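Local coordinates for protein deoxyribose-phosphate aldolase (Toxoplasma gondii, PDB 4EIV) that belongs to the deoxyribose-phosphate aldolase family of enzymes, built on an eight-stranded parallel beta/alpha (TIM) barrel, at residues 155-160 and 170-175; 183-188 and 197-202. One frame throughout, in Å; residues are numbered along the deposited sequence. Where two conformers were deposited one is given.

Contact 1: residues 155-160 and 170-175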
# COMPACT_ATOMS: atom_id res chain seq x y z
N VAL A 155 5.45 -7.14 -20.67
CA VAL A 155 5.36 -8.18 -21.69
C VAL A 155 4.09 -8.99 -21.43
O VAL A 155 3.88 -9.53 -20.33
CB VAL A 155 6.61 -9.04 -21.72
CG1 VAL A 155 6.52 -10.11 -22.79
CG2 VAL A 155 7.83 -8.17 -21.98
N VAL A 156 3.23 -9.06 -22.44
CA VAL A 156 1.93 -9.69 -22.39
C VAL A 156 2.13 -11.12 -22.86
O VAL A 156 2.48 -11.36 -24.02
CB VAL A 156 0.92 -8.90 -23.23
CG1 VAL A 156 -0.42 -9.44 -23.04
CG2 VAL A 156 0.95 -7.42 -22.91
N LEU A 157 1.83 -12.07 -21.98
CA LEU A 157 2.16 -13.47 -22.22
C LEU A 157 1.11 -14.30 -22.95
O LEU A 157 1.42 -15.41 -23.41
CB LEU A 157 2.46 -14.14 -20.87
CG LEU A 157 3.62 -13.57 -20.06
CD1 LEU A 157 3.75 -14.35 -18.73
CD2 LEU A 157 4.93 -13.59 -20.83
N SER A 158 -0.09 -13.77 -23.10
CA SER A 158 -1.18 -14.50 -23.73
C SER A 158 -2.06 -13.55 -24.51
O SER A 158 -2.28 -12.42 -24.09
CB SER A 158 -2.01 -15.23 -22.65
OG SER A 158 -3.15 -15.89 -23.19
N GLY A 159 -2.55 -14.05 -25.64
CA GLY A 159 -3.49 -13.31 -26.50
C GLY A 159 -4.90 -13.91 -26.40
O GLY A 159 -5.68 -13.80 -27.32
N GLY A 160 -5.22 -14.57 -25.29
CA GLY A 160 -6.58 -15.08 -25.08
C GLY A 160 -6.85 -16.54 -25.32
O GLY A 160 -7.95 -17.01 -25.00
N ARG A 170 7.23 -21.15 -19.18
CA ARG A 170 8.39 -20.90 -20.04
C ARG A 170 8.32 -19.54 -20.75
O ARG A 170 9.35 -18.89 -20.93
CB ARG A 170 8.56 -22.01 -21.06
CG ARG A 170 9.03 -23.30 -20.40
CD ARG A 170 9.14 -24.42 -21.39
NE ARG A 170 9.77 -25.58 -20.78
CZ ARG A 170 11.08 -25.84 -20.79
NH1 ARG A 170 11.94 -25.03 -21.40
NH2 ARG A 170 11.53 -26.93 -20.17
N ALA A 171 7.14 -19.11 -21.14
CA ALA A 171 6.99 -17.79 -21.76
C ALA A 171 7.36 -16.70 -20.74
O ALA A 171 8.07 -15.75 -21.08
CB ALA A 171 5.56 -17.60 -22.24
N ALA A 172 6.92 -16.87 -19.49
CA ALA A 172 7.24 -15.94 -18.42
C ALA A 172 8.75 -15.82 -18.23
O ALA A 172 9.30 -14.72 -18.18
CB ALA A 172 6.56 -16.37 -17.12
N VAL A 173 9.43 -16.97 -18.12
CA VAL A 173 10.89 -16.95 -17.91
C VAL A 173 11.60 -16.32 -19.10
O VAL A 173 12.52 -15.53 -18.92
CB VAL A 173 11.43 -18.36 -17.60
CG1 VAL A 173 12.96 -18.38 -17.59
CG2 VAL A 173 10.83 -18.87 -16.28
N ALA A 174 11.19 -16.66 -20.31
CA ALA A 174 11.82 -16.08 -21.50
C ALA A 174 11.63 -14.55 -21.54
O ALA A 174 12.54 -13.83 -21.90
CB ALA A 174 11.28 -16.72 -22.79
N ALA A 175 10.47 -14.06 -21.14
CA ALA A 175 10.19 -12.63 -21.11
C ALA A 175 11.07 -11.94 -20.07
O ALA A 175 11.57 -10.85 -20.31
CB ALA A 175 8.73 -12.42 -20.80
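In the beta-alpha-beta unit made by strand 152-156, helix 165-178 and strand 182-184, Val155 and Leu157 meet a row of small residues, Ala171, Ala172 and Ala175, on the inner face of the helix. The backbones come close at two levels: CA of Val155 lies 6.6 Å from CA of Ala175, and CA of Leu157 lies 6.5 Å from CA of Ala171. Such spacing brings side-chain methyls of the strand segment directly against CB atoms of the helix. With CG1 of Val155 anti to the backbone N (chi1 -179°), that branch is the one turned to Ala175, touching its CB at 3.8 Å. Leu157, just past the strand end, divides its two methyls over the helix. Its CD1 rests on Ala172 CB at 3.8 Å, while CD2 sits over the carbonyl of Ala171, 3.8 Å from that O, and shares Ala175 CB with Val155, at 4.0 Å. That carbonyl oxygen accepts the helical bond from Ala175 N (2.9 Å), so the methyl lies against a turn already closed by its own backbone. All five touching residues are buried. Ile202 of helix 196-210 also touches Leu157, and Ile137 of helix 130-148 touches Ala171. Outward side chains of a strand packed on the apolar face of the following helix, here made of alanines, are typical of a TIM barrel.

Contact 2: residues 183-188 and 197-202; sequences LQTSSG and FTVHLI
Leu183 and Ile202 have their CA atoms 7.6 Å apart, and Thr185 and Val199 are at a similar 7.3 Å, so strand 182-184 and the turn after it keep a nearly constant spacing from helix 196-210. Ile202 bridges this gap with two branches. Its CG2, anti to the backbone N, meets Leu183 CD1 at 3.9 Å, the two side chains crossing obliquely. Its CD1 meets Thr185 CG2 at 3.7 Å, and here the side chains cross at about a right angle. Thr185 CG2 also approaches Val199 CG2, more loosely at 4.2 Å. This is the outer layer of the TIM barrel, where a helix packs on the strand that precedes it; Ile234 and Ile236 of the next strand, 233-237, touch Ile202 and Val199 in turn. The methyl and hydroxyl of Thr185 serve different neighbours. With chi1 at 57°, OG1 lies between the backbone N and the carbonyl carbon while CG2 is left to meet the helix. OG1 donates to Ser186 OG at 2.8 Å and is also hydrogen-bonded to Glu237 N; Ser186 OG has a further bond to Glu237 OE2. Gln184, whose CB points away from the helix, bonds to its own segment two residues on: NE2 donates to Ser186 O at 3.0 Å, nearly straight at 164°, with the acceptor close to the amide plane.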
# COMPACT_ATOMS: atom_id res chain seq x y z
N LEU A 183 5.37 -8.55 -16.03
CA LEU A 183 4.71 -9.65 -16.73
C LEU A 183 3.21 -9.43 -16.62
O LEU A 183 2.67 -9.28 -15.53
CB LEU A 183 5.06 -11.00 -16.11
CG LEU A 183 6.53 -11.37 -16.18
CD1 LEU A 183 6.76 -12.75 -15.53
CD2 LEU A 183 7.05 -11.34 -17.63
N GLN A 184 2.56 -9.33 -17.78
CA GLN A 184 1.15 -9.10 -17.89
C GLN A 184 0.53 -10.41 -18.34
O GLN A 184 0.96 -11.03 -19.31
CB GLN A 184 0.88 -7.96 -18.87
CG GLN A 184 -0.61 -7.71 -19.13
CD GLN A 184 -0.88 -6.44 -19.94
OE1 GLN A 184 -0.11 -5.48 -19.89
NE2 GLN A 184 -1.96 -6.46 -20.71
N THR A 185 -0.53 -10.82 -17.67
CA THR A 185 -1.12 -12.12 -17.93
C THR A 185 -1.64 -12.31 -19.34
O THR A 185 -1.48 -13.35 -19.93
CB THR A 185 -2.32 -12.40 -16.96
OG1 THR A 185 -3.32 -11.37 -17.08
CG2 THR A 185 -1.85 -12.51 -15.52
N SER A 186 -2.29 -11.29 -19.86
CA SER A 186 -3.18 -11.47 -21.03
C SER A 186 -3.49 -10.14 -21.64
O SER A 186 -3.34 -9.07 -21.01
CB SER A 186 -4.47 -12.20 -20.58
OG SER A 186 -4.98 -11.65 -19.37
N SER A 187 -3.86 -10.18 -22.92
CA SER A 187 -4.07 -9.01 -23.75
C SER A 187 -5.26 -8.10 -23.50
O SER A 187 -5.18 -6.89 -23.73
CB SER A 187 -4.23 -9.50 -25.19
OG SER A 187 -5.05 -8.59 -25.88
N GLY A 188 -6.39 -8.69 -23.10
CA GLY A 188 -7.64 -7.95 -22.95
C GLY A 188 -8.53 -8.14 -24.17
O GLY A 188 -9.76 -8.25 -24.05
N PHE A 197 -4.94 -19.84 -11.59
CA PHE A 197 -3.91 -20.75 -12.10
C PHE A 197 -2.78 -20.01 -12.77
O PHE A 197 -1.63 -20.22 -12.43
CB PHE A 197 -4.57 -21.77 -13.05
CG PHE A 197 -3.61 -22.67 -13.77
CD1 PHE A 197 -3.00 -23.72 -13.12
CD2 PHE A 197 -3.32 -22.46 -15.10
CE1 PHE A 197 -2.11 -24.55 -13.79
CE2 PHE A 197 -2.44 -23.30 -15.78
CZ PHE A 197 -1.83 -24.33 -15.12
N THR A 198 -3.10 -19.13 -13.72
CA THR A 198 -2.01 -18.43 -14.41
C THR A 198 -1.29 -17.44 -13.51
O THR A 198 -0.07 -17.26 -13.65
CB THR A 198 -2.48 -17.75 -15.72
OG1 THR A 198 -3.41 -16.68 -15.48
CG2 THR A 198 -3.07 -18.76 -16.67
N VAL A 199 -2.00 -16.77 -12.61
CA VAL A 199 -1.32 -15.85 -11.69
C VAL A 199 -0.35 -16.63 -10.79
O VAL A 199 0.73 -16.14 -10.46
CB VAL A 199 -2.34 -15.00 -10.88
CG1 VAL A 199 -1.66 -14.24 -9.72
CG2 VAL A 199 -3.07 -14.05 -11.81
N HIS A 200 -0.75 -17.82 -10.35
CA HIS A 200 0.13 -18.65 -9.53
C HIS A 200 1.43 -19.02 -10.28
O HIS A 200 2.54 -18.86 -9.76
CB HIS A 200 -0.64 -19.90 -9.07
CG HIS A 200 0.16 -20.84 -8.24
ND1 HIS A 200 0.45 -22.13 -8.64
CD2 HIS A 200 0.79 -20.67 -7.06
CE1 HIS A 200 1.18 -22.72 -7.72
NE2 HIS A 200 1.40 -21.86 -6.74
N LEU A 201 1.30 -19.45 -11.54
CA LEU A 201 2.46 -19.79 -12.33
C LEU A 201 3.39 -18.63 -12.58
O LEU A 201 4.61 -18.76 -12.51
CB LEU A 201 2.04 -20.44 -13.66
CG LEU A 201 1.39 -21.81 -13.58
CD1 LEU A 201 1.19 -22.33 -14.99
CD2 LEU A 201 2.25 -22.77 -12.76
N ILE A 202 2.80 -17.48 -12.91
CA ILE A 202 3.59 -16.29 -13.14
C ILE A 202 4.33 -15.87 -11.85
O ILE A 202 5.50 -15.48 -11.90
CB ILE A 202 2.70 -15.16 -13.71
CG1 ILE A 202 2.29 -15.55 -15.13
CG2 ILE A 202 3.46 -13.83 -13.73
CD1 ILE A 202 1.19 -14.68 -15.74

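Overall arrangement
Contact 1 closes before contact 2 opens along the chain, and their centres are about 8 Å apart, on the same side of the chain's centre. Each pairs one strand of the closed eight-stranded parallel sheet with the helix that follows it. Strands 152-156 and 182-184 are neighbours in that sheet, and probable hydrogen bonds join Val155 O to Gln184 N (2.9 Å) and Leu157 N to Gln184 O (3.0 Å). Helix 165-178 connects them, and its Ala172 and Ala175 both touch Leu183 of contact 2, so the two contacts adjoin in the apolar layer between sheet and helices.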